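Local coordinates for protein amidohydrolase (Brucella melitensis biovar Abortus, PDB 4F0L) that probably works as a metal-dependent deaminase of the amidohydrolase family, with an iron ion bound in the crystal at its metal site, at residues 138-142 with 143-147. Residues are numbered along the deposited sequence; the frame is centred on the assembly and turned at random.
Sequences TPYAN and LSEMA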
ATOM      1  N   THR B 138      35.249   4.123 -17.143  1.00 32.75           N
ATOM      2  CA  THR B 138      35.759   3.721 -18.451  1.00 34.02           C
ATOM      3  C   THR B 138      34.753   2.776 -19.112  1.00 32.31           C
ATOM      4  O   THR B 138      34.229   1.868 -18.463  1.00 30.32           O
ATOM      5  CB  THR B 138      37.114   2.984 -18.338  1.00 35.03           C
ATOM      6  OG1 THR B 138      38.038   3.830 -17.677  1.00 38.15           O
ATOM      7  CG2 THR B 138      37.686   2.605 -19.717  1.00 36.17           C
ATOM      8  N   PRO B 139      34.501   2.967 -20.415  1.00 32.89           N
ATOM      9  CA  PRO B 139      33.600   2.048 -21.113  1.00 31.72           C
ATOM     10  C   PRO B 139      34.085   0.602 -21.047  1.00 30.77           C
ATOM     11  O   PRO B 139      35.299   0.357 -20.963  1.00 29.50           O
ATOM     12  CB  PRO B 139      33.631   2.544 -22.567  1.00 32.68           C
ATOM     13  CG  PRO B 139      34.059   3.976 -22.483  1.00 33.11           C
ATOM     14  CD  PRO B 139      34.963   4.070 -21.284  1.00 34.12           C
ATOM     15  N   TYR B 140      33.149  -0.346 -21.083  1.00 28.66           N
ATOM     16  CA  TYR B 140      33.518  -1.770 -21.164  1.00 29.25           C
ATOM     17  C   TYR B 140      34.012  -2.081 -22.559  1.00 29.90           C
ATOM     18  O   TYR B 140      33.645  -1.399 -23.495  1.00 28.79           O
ATOM     19  CB  TYR B 140      32.320  -2.654 -20.862  1.00 28.34           C
ATOM     20  CG  TYR B 140      31.893  -2.611 -19.431  1.00 27.57           C
ATOM     21  CD1 TYR B 140      32.607  -3.315 -18.464  1.00 28.47           C
ATOM     22  CD2 TYR B 140      30.788  -1.880 -19.035  1.00 26.18           C
ATOM     23  CE1 TYR B 140      32.218  -3.292 -17.154  1.00 27.04           C
ATOM     24  CE2 TYR B 140      30.406  -1.846 -17.733  1.00 25.67           C
ATOM     25  CZ  TYR B 140      31.122  -2.554 -16.806  1.00 26.37           C
ATOM     26  OH  TYR B 140      30.732  -2.525 -15.505  1.00 25.56           O
ATOM     27  N   ALA B 141      34.834  -3.120 -22.697  1.00 30.81           N
ATOM     28  CA  ALA B 141      35.364  -3.488 -24.009  1.00 31.75           C
ATOM     29  C   ALA B 141      34.184  -3.681 -24.976  1.00 30.59           C
ATOM     30  O   ALA B 141      34.231  -3.266 -26.128  1.00 29.30           O
ATOM     31  CB  ALA B 141      36.251  -4.736 -23.925  1.00 32.42           C
ATOM     32  N   ASN B 142      33.101  -4.265 -24.479  1.00 30.39           N
ATOM     33  CA  ASN B 142      31.832  -4.291 -25.199  1.00 29.98           C
ATOM     34  C   ASN B 142      31.015  -3.086 -24.713  1.00 27.70           C
ATOM     35  O   ASN B 142      30.547  -3.061 -23.563  1.00 26.86           O
ATOM     36  CB  ASN B 142      31.164  -5.631 -24.892  1.00 31.65           C
ATOM     37  CG  ASN B 142      29.759  -5.699 -25.350  1.00 33.13           C
ATOM     38  OD1 ASN B 142      29.395  -5.129 -26.386  1.00 36.14           O
ATOM     39  ND2 ASN B 142      28.920  -6.392 -24.562  1.00 33.07           N
ATOM     40  N   LEU B 143      30.860  -2.069 -25.558  1.00 26.30           N
ATOM     41  CA  LEU B 143      30.305  -0.773 -25.102  1.00 24.97           C
ATOM     42  C   LEU B 143      28.950  -0.911 -24.380  1.00 23.64           C
ATOM     43  O   LEU B 143      28.698  -0.248 -23.344  1.00 23.70           O
ATOM     44  CB  LEU B 143      30.212   0.219 -26.267  1.00 24.95           C
ATOM     45  CG  LEU B 143      29.628   1.610 -25.966  1.00 24.80           C
ATOM     46  CD1 LEU B 143      30.407   2.344 -24.892  1.00 25.08           C
ATOM     47  CD2 LEU B 143      29.581   2.432 -27.243  1.00 25.50           C
ATOM     48  N   SER B 144      28.087  -1.761 -24.920  1.00 22.62           N
ATOM     49  CA  SER B 144      26.731  -1.931 -24.407  1.00 21.94           C
ATOM     50  C   SER B 144      26.615  -3.027 -23.349  1.00 21.53           C
ATOM     51  O   SER B 144      25.490  -3.435 -23.009  1.00 20.66           O
ATOM     52  CB  SER B 144      25.743  -2.186 -25.566  1.00 22.02           C
ATOM     53  OG  SER B 144      25.985  -3.434 -26.220  1.00 22.34           O
ATOM     54  N   GLU B 145      27.746  -3.498 -22.832  1.00 21.82           N
ATOM     55  CA  GLU B 145      27.759  -4.575 -21.821  1.00 22.56           C
ATOM     56  C   GLU B 145      26.562  -4.552 -20.841  1.00 21.35           C
ATOM     57  O   GLU B 145      25.876  -5.560 -20.686  1.00 21.34           O
ATOM     58  CB  GLU B 145      29.051  -4.533 -21.013  1.00 23.36           C
ATOM     59  CG  GLU B 145      29.186  -5.643 -19.982  1.00 24.52           C
ATOM     60  CD  GLU B 145      29.222  -7.036 -20.579  1.00 26.03           C
ATOM     61  OE1 GLU B 145      29.811  -7.211 -21.677  1.00 28.61           O
ATOM     62  OE2 GLU B 145      28.647  -7.959 -19.969  1.00 26.06           O
ATOM     63  N   MET B 146      26.321  -3.424 -20.183  1.00 20.33           N
ATOM     64  CA  MET B 146      25.304  -3.379 -19.131  1.00 20.66           C
ATOM     65  C   MET B 146      23.900  -3.504 -19.702  1.00 20.39           C
ATOM     66  O   MET B 146      23.051  -4.164 -19.097  1.00 19.80           O
ATOM     67  CB  MET B 146      25.429  -2.117 -18.267  1.00 20.98           C
ATOM     68  CG  MET B 146      26.574  -2.193 -17.263  1.00 22.09           C
ATOM     69  SD  MET B 146      26.241  -3.413 -15.993  1.00 22.02           S
ATOM     70  CE  MET B 146      27.234  -2.831 -14.623  1.00 23.61           C
ATOM     71  N   ALA B 147      23.670  -2.921 -20.885  1.00 20.24           N
ATOM     72  CA  ALA B 147      22.380  -3.081 -21.599  1.00 19.14           C
ATOM     73  C   ALA B 147      22.187  -4.528 -22.046  1.00 19.40           C
ATOM     74  O   ALA B 147      21.053  -5.054 -22.005  1.00 18.04           O
ATOM     75  CB  ALA B 147      22.247  -2.117 -22.798  1.00 18.35           C
TER
HETATM   76  O   HOH W   1      30.519   0.718 -21.501  1.00 22.10           O
HETATM   77  O   HOH W   2      28.400  -2.797 -27.516  1.00 29.67           O
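Asn-142 and Glu-145 are joined twice by hydrogen bonds. In the backbone, Glu-145 N donates to Asn-142 O at 2.9 Å and closes a type I beta turn. Between the side chains, Asn-142 ND2 donates to Glu-145 OE1 at 3.1 Å, with an N-H...O angle of 162°. The acceptor lies near the amide plane but is itself met from above the carboxylate plane; the two planes are almost perpendicular, 86° apart. Asn-142 ND2 is also hydrogen-bonded to Asp-148 OD2, and Glu-145 OE2 forms a salt bridge with Arg-149, so both polar ends have a second partner in helix 145-157.

Two waters bridge backbone and side-chain atoms here. One accepts from Tyr-140 N, ahead of the turn, and donates to Leu-143 O. The other accepts from Ser-144 N and donates to Asn-142 OD1, each at 2.8 Å. This loop leads from strand 122-129 into helix 145-157, a beta-to-alpha connection of the TIM-barrel-type amidohydrolase fold.

The nonpolar contacts centre on Tyr-140. Glu-145 CG sits over one ring face in a CH-pi contact, 4.3 Å from the centroid. The chain of Glu-145 bends at chi2 (63°), turning the carboxylate toward Asn-142. Met-146 CG lies 3.9 Å from Tyr-140 CE2, and its CE approaches Tyr-140 OH. Pro-103 of helix 103-119 touches Tyr-140, Glu-145 and Met-146. Separately, Pro-139 CB meets Leu-143 CD1 at 4.0 Å.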